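Local coordinates for protein putative metal-dependent hydrolase (Parabacteroides distasonis ATCC 8503, PDB 3KL7) that binds two zinc ions in a metallo-beta-lactamase fold and is probably a metal-dependent hydrolase whose substrate is not known, at residues A[45-53]-A[63-72]. Residues are numbered along the deposited sequence; the frame is centred on the assembly and turned at random.
Sequences DNHSIQVDP and FPKADIILIT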
ATOM      1  N   ASP A  45       1.178  17.846  -2.299  1.00 21.86           N
ATOM      2  CA  ASP A  45       0.712  19.185  -1.923  1.00 22.56           C
ATOM      3  C   ASP A  45       1.213  19.588  -0.483  1.00 22.91           C
ATOM      4  O   ASP A  45       0.446  20.105   0.335  1.00 22.80           O
ATOM      5  CB  ASP A  45      -0.834  19.207  -1.977  1.00 22.97           C
ATOM      6  CG  ASP A  45      -1.414  20.621  -2.159  1.00 23.37           C
ATOM      7  OD1 ASP A  45      -0.829  21.426  -2.936  1.00 24.59           O
ATOM      8  OD2 ASP A  45      -2.470  20.906  -1.537  1.00 22.24           O
ATOM      9  N   ASN A  46       2.494  19.333  -0.207  1.00 23.30           N
ATOM     10  CA  ASN A  46       3.117  19.649   1.110  1.00 23.47           C
ATOM     11  C   ASN A  46       2.533  18.888   2.304  1.00 22.78           C
ATOM     12  O   ASN A  46       2.692  19.304   3.455  1.00 23.64           O
ATOM     13  CB  ASN A  46       3.092  21.151   1.374  1.00 23.86           C
ATOM     14  CG  ASN A  46       4.032  21.915   0.454  1.00 25.57           C
ATOM     15  OD1 ASN A  46       5.065  21.390   0.024  1.00 28.02           O
ATOM     16  ND2 ASN A  46       3.684  23.151   0.148  1.00 26.48           N
ATOM     17  N   HIS A  47       1.865  17.779   2.024  1.00 21.61           N
ATOM     18  CA  HIS A  47       1.400  16.876   3.056  1.00 20.52           C
ATOM     19  C   HIS A  47       2.222  15.610   2.966  1.00 19.87           C
ATOM     20  O   HIS A  47       2.560  15.163   1.861  1.00 19.29           O
ATOM     21  CB  HIS A  47      -0.086  16.534   2.855  1.00 20.40           C
ATOM     22  CG  HIS A  47      -0.985  17.724   2.888  1.00 20.81           C
ATOM     23  ND1 HIS A  47      -1.256  18.420   4.049  1.00 21.13           N
ATOM     24  CD2 HIS A  47      -1.671  18.350   1.903  1.00 19.62           C
ATOM     25  CE1 HIS A  47      -2.066  19.424   3.774  1.00 20.64           C
ATOM     26  NE2 HIS A  47      -2.329  19.406   2.479  1.00 20.27           N
ATOM     27  N   SER A  48       2.537  15.022   4.125  1.00 19.14           N
ATOM     28  CA  SER A  48       3.342  13.813   4.177  1.00 18.63           C
ATOM     29  C   SER A  48       2.512  12.639   4.720  1.00 18.26           C
ATOM     30  O   SER A  48       1.895  12.741   5.773  1.00 18.18           O
ATOM     31  CB  SER A  48       4.565  14.036   5.036  1.00 18.70           C
ATOM     32  OG  SER A  48       5.359  12.871   5.081  1.00 20.06           O
ATOM     33  N   ILE A  49       2.500  11.534   3.971  1.00 17.75           N
ATOM     34  CA  ILE A  49       1.697  10.361   4.305  1.00 17.47           C
ATOM     35  C   ILE A  49       2.587   9.147   4.434  1.00 16.97           C
ATOM     36  O   ILE A  49       3.287   8.790   3.499  1.00 16.63           O
ATOM     37  CB  ILE A  49       0.681  10.068   3.218  1.00 17.56           C
ATOM     38  CG1 ILE A  49      -0.325  11.242   3.083  1.00 18.12           C
ATOM     39  CG2 ILE A  49      -0.056   8.735   3.525  1.00 17.65           C
ATOM     40  CD1 ILE A  49      -0.510  11.739   1.636  1.00 16.33           C
ATOM     41  N   GLN A  50       2.565   8.512   5.593  1.00 16.72           N
ATOM     42  CA  GLN A  50       3.319   7.295   5.787  1.00 16.94           C
ATOM     43  C   GLN A  50       2.385   6.115   5.735  1.00 16.72           C
ATOM     44  O   GLN A  50       1.311   6.131   6.357  1.00 16.64           O
ATOM     45  CB  GLN A  50       4.050   7.312   7.123  1.00 17.14           C
ATOM     46  CG  GLN A  50       5.094   8.414   7.256  1.00 17.36           C
ATOM     47  CD  GLN A  50       6.386   8.110   6.512  1.00 17.81           C
ATOM     48  OE1 GLN A  50       6.536   7.046   5.911  1.00 17.54           O
ATOM     49  NE2 GLN A  50       7.337   9.054   6.561  1.00 17.69           N
ATOM     50  N   VAL A  51       2.800   5.087   4.986  1.00 16.22           N
ATOM     51  CA  VAL A  51       2.089   3.829   4.901  1.00 15.73           C
ATOM     52  C   VAL A  51       2.893   2.711   5.573  1.00 15.74           C
ATOM     53  O   VAL A  51       4.060   2.486   5.242  1.00 15.99           O
ATOM     54  CB  VAL A  51       1.864   3.439   3.433  1.00 16.19           C
ATOM     55  CG1 VAL A  51       1.033   2.132   3.326  1.00 14.31           C
ATOM     56  CG2 VAL A  51       1.209   4.578   2.689  1.00 14.56           C
ATOM     57  N   ASP A  52       2.254   2.002   6.498  1.00 15.87           N
ATOM     58  CA  ASP A  52       2.877   0.852   7.195  1.00 15.64           C
ATOM     59  C   ASP A  52       4.342   1.137   7.582  1.00 15.70           C
ATOM     60  O   ASP A  52       5.248   0.361   7.245  1.00 15.21           O
ATOM     61  CB  ASP A  52       2.804  -0.415   6.327  1.00 15.54           C
ATOM     62  CG  ASP A  52       1.335  -0.895   6.056  1.00 17.25           C
ATOM     63  OD1 ASP A  52       0.394  -0.431   6.747  1.00 18.40           O
ATOM     64  OD2 ASP A  52       1.141  -1.757   5.141  1.00 17.08           O
ATOM     65  N   PRO A  53       4.583   2.251   8.304  1.00 15.84           N
ATOM     66  CA  PRO A  53       5.954   2.603   8.671  1.00 15.72           C
ATOM     67  C   PRO A  53       6.526   1.636   9.697  1.00 16.06           C
ATOM     68  O   PRO A  53       5.870   1.351  10.728  1.00 15.95           O
ATOM     69  CB  PRO A  53       5.802   3.986   9.275  1.00 15.81           C
ATOM     70  CG  PRO A  53       4.423   3.963   9.890  1.00 15.59           C
ATOM     71  CD  PRO A  53       3.600   3.156   8.921  1.00 15.64           C
ATOM     72  N   PHE A  63      12.569  11.668   8.877  1.00 20.89           N
ATOM     73  CA  PHE A  63      11.512  12.097   7.918  1.00 20.85           C
ATOM     74  C   PHE A  63      10.737  13.293   8.469  1.00 19.88           C
ATOM     75  O   PHE A  63      10.716  13.521   9.681  1.00 19.44           O
ATOM     76  CB  PHE A  63      10.502  10.948   7.629  1.00 21.37           C
ATOM     77  CG  PHE A  63      11.092   9.780   6.875  1.00 23.16           C
ATOM     78  CD1 PHE A  63      11.841   9.979   5.720  1.00 25.14           C
ATOM     79  CD2 PHE A  63      10.882   8.477   7.313  1.00 24.17           C
ATOM     80  CE1 PHE A  63      12.386   8.889   5.029  1.00 25.42           C
ATOM     81  CE2 PHE A  63      11.427   7.382   6.620  1.00 24.42           C
ATOM     82  CZ  PHE A  63      12.169   7.590   5.491  1.00 24.91           C
ATOM     83  N   PRO A  64      10.081  14.058   7.576  1.00 19.19           N
ATOM     84  CA  PRO A  64       9.154  15.071   8.062  1.00 18.69           C
ATOM     85  C   PRO A  64       7.998  14.383   8.784  1.00 17.97           C
ATOM     86  O   PRO A  64       7.736  13.179   8.541  1.00 17.32           O
ATOM     87  CB  PRO A  64       8.669  15.765   6.765  1.00 18.83           C
ATOM     88  CG  PRO A  64       8.895  14.775   5.695  1.00 18.82           C
ATOM     89  CD  PRO A  64      10.124  14.013   6.100  1.00 19.12           C
ATOM     90  N   LYS A  65       7.321  15.115   9.667  1.00 16.96           N
ATOM     91  CA  LYS A  65       6.288  14.517  10.484  1.00 16.43           C
ATOM     92  C   LYS A  65       5.042  14.216   9.656  1.00 16.61           C
ATOM     93  O   LYS A  65       4.591  15.049   8.855  1.00 17.12           O
ATOM     94  CB  LYS A  65       5.957  15.405  11.679  1.00 15.89           C
ATOM     95  CG  LYS A  65       7.167  15.685  12.620  1.00 14.99           C
ATOM     96  CD  LYS A  65       7.859  14.381  13.114  1.00 13.40           C
ATOM     97  CE  LYS A  65       8.957  14.692  14.122  1.00 13.43           C
ATOM     98  NZ  LYS A  65       9.783  13.500  14.478  1.00 13.24           N
ATOM     99  N   ALA A  66       4.502  13.007   9.848  1.00 16.29           N
ATOM    100  CA  ALA A  66       3.321  12.549   9.129  1.00 16.27           C
ATOM    101  C   ALA A  66       2.096  13.418   9.404  1.00 16.08           C
ATOM    102  O   ALA A  66       1.756  13.689  10.551  1.00 16.28           O
ATOM    103  CB  ALA A  66       3.016  11.104   9.507  1.00 15.80           C
ATOM    104  N   ASP A  67       1.443  13.852   8.349  1.00 16.26           N
ATOM    105  CA  ASP A  67       0.096  14.383   8.468  1.00 16.55           C
ATOM    106  C   ASP A  67      -0.875  13.208   8.580  1.00 16.07           C
ATOM    107  O   ASP A  67      -1.920  13.305   9.236  1.00 16.12           O
ATOM    108  CB  ASP A  67      -0.253  15.231   7.255  1.00 17.02           C
ATOM    109  CG  ASP A  67       0.516  16.543   7.220  1.00 17.92           C
ATOM    110  OD1 ASP A  67       0.189  17.436   8.015  1.00 18.74           O
ATOM    111  OD2 ASP A  67       1.447  16.677   6.388  1.00 19.37           O
ATOM    112  N   ILE A  68      -0.514  12.098   7.949  1.00 15.59           N
ATOM    113  CA  ILE A  68      -1.352  10.924   7.925  1.00 15.70           C
ATOM    114  C   ILE A  68      -0.523   9.668   7.995  1.00 16.14           C
ATOM    115  O   ILE A  68       0.500   9.569   7.317  1.00 16.35           O
ATOM    116  CB  ILE A  68      -2.194  10.866   6.621  1.00 15.92           C
ATOM    117  CG1 ILE A  68      -3.084  12.117   6.522  1.00 16.50           C
ATOM    118  CG2 ILE A  68      -3.062   9.571   6.582  1.00 12.97           C
ATOM    119  CD1 ILE A  68      -3.836  12.213   5.221  1.00 19.22           C
ATOM    120  N   ILE A  69      -0.970   8.698   8.820  1.00 16.16           N
ATOM    121  CA  ILE A  69      -0.366   7.361   8.855  1.00 16.20           C
ATOM    122  C   ILE A  69      -1.426   6.328   8.530  1.00 17.14           C
ATOM    123  O   ILE A  69      -2.460   6.242   9.195  1.00 18.00           O
ATOM    124  CB  ILE A  69       0.286   7.039  10.247  1.00 16.42           C
ATOM    125  CG1 ILE A  69       1.362   8.111  10.589  1.00 14.69           C
ATOM    126  CG2 ILE A  69       0.900   5.559  10.257  1.00 13.83           C
ATOM    127  CD1 ILE A  69       1.882   8.048  11.999  1.00 12.25           C
ATOM    128  N   LEU A  70      -1.172   5.564   7.483  1.00 17.77           N
ATOM    129  CA  LEU A  70      -2.070   4.508   7.030  1.00 18.08           C
ATOM    130  C   LEU A  70      -1.520   3.145   7.470  1.00 16.98           C
ATOM    131  O   LEU A  70      -0.394   2.803   7.126  1.00 16.80           O
ATOM    132  CB  LEU A  70      -2.116   4.495   5.502  1.00 19.03           C
ATOM    133  CG  LEU A  70      -3.306   5.032   4.778  1.00 21.88           C
ATOM    134  CD1 LEU A  70      -4.604   4.391   5.312  1.00 22.12           C
ATOM    135  CD2 LEU A  70      -3.340   6.533   4.907  1.00 24.59           C
ATOM    136  N   ILE A  71      -2.310   2.371   8.188  1.00 15.96           N
ATOM    137  CA  ILE A  71      -1.937   0.983   8.487  1.00 16.03           C
ATOM    138  C   ILE A  71      -2.864   0.002   7.772  1.00 16.55           C
ATOM    139  O   ILE A  71      -4.094   0.067   7.931  1.00 17.33           O
ATOM    140  CB  ILE A  71      -1.982   0.677   9.984  1.00 15.30           C
ATOM    141  CG1 ILE A  71      -1.186   1.712  10.769  1.00 14.89           C
ATOM    142  CG2 ILE A  71      -1.443  -0.742  10.245  1.00 15.35           C
ATOM    143  CD1 ILE A  71       0.227   1.924  10.248  1.00 16.05           C
ATOM    144  N   THR A  72      -2.280  -0.911   6.986  1.00 16.64           N
ATOM    145  CA  THR A  72      -3.072  -1.951   6.268  1.00 16.35           C
ATOM    146  C   THR A  72      -3.513  -3.101   7.203  1.00 16.86           C
ATOM    147  O   THR A  72      -4.669  -3.557   7.144  1.00 17.32           O
ATOM    148  CB  THR A  72      -2.271  -2.561   5.118  1.00 16.53           C
ATOM    149  OG1 THR A  72      -1.049  -3.107   5.628  1.00 15.81           O
ATOM    150  CG2 THR A  72      -1.964  -1.513   4.045  1.00 14.24           C
TER
HETATM  151  O   HOH W   1       0.938  19.887   6.082  1.00 25.61           O
HETATM  152  O   HOH W   2       6.149  11.461   7.240  1.00 16.41           O
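The side chain of Q50 crosses that of F63 at about a right angle, its amide plane turned 42° from the ring, with Q50 NE2 lying 3.7 Å from F63 CD2 in an oblique approach. A single water joins Q50 NE2, S48 OG and the carbonyl oxygen of P64, linking the loop before strand 68-71 to strand 47-51. Q50 reaches this position through a chain bent at its CB-CG bond, and its CG meets the methyl of A66. At D67 the segments are gripped from both directions: its backbone N donates to S48 O (2.8 Å), while its carboxylate oxygen OD2 receives S48 N on the anti lone pair (3.0 Å). The same OD2 lies at the edge of the H47 ring, and OD1 forms a salt bridge with K89. From I68 onward the strands run parallel, with I68 O accepting Q50 N and Q50 O accepting L70 N. I49, V51, I68 and L70 share one face of the sheet, where I49 CG1 packs beside I68 CB (4.0 Å) and I49 CG2 beside L70 CD2. D52 N donates to L70 O in a nearly straight bond (N-H...O 177°). Just past strand 47-51, P53 crosses I69 and I71, with P53 CD 3.8 Å from I71 CD1. T72 then binds the D52 carboxylate twice: its N donates to the syn lone pair of OD1 (2.7 Å), and OG1 donates to OD2 (2.6 Å) from 23° outside the carboxylate plane. Because D52 OD2 also bonds ND1 of the zinc ligand H78, D52 acts as a second-shell residue, and T72 helps fix its rotation. Strand 47-51 pairs antiparallel with 39-44, and strand 68-71 parallel with 93-96; the face bearing I49 and L70 packs against strand 146-152 of the other sheet.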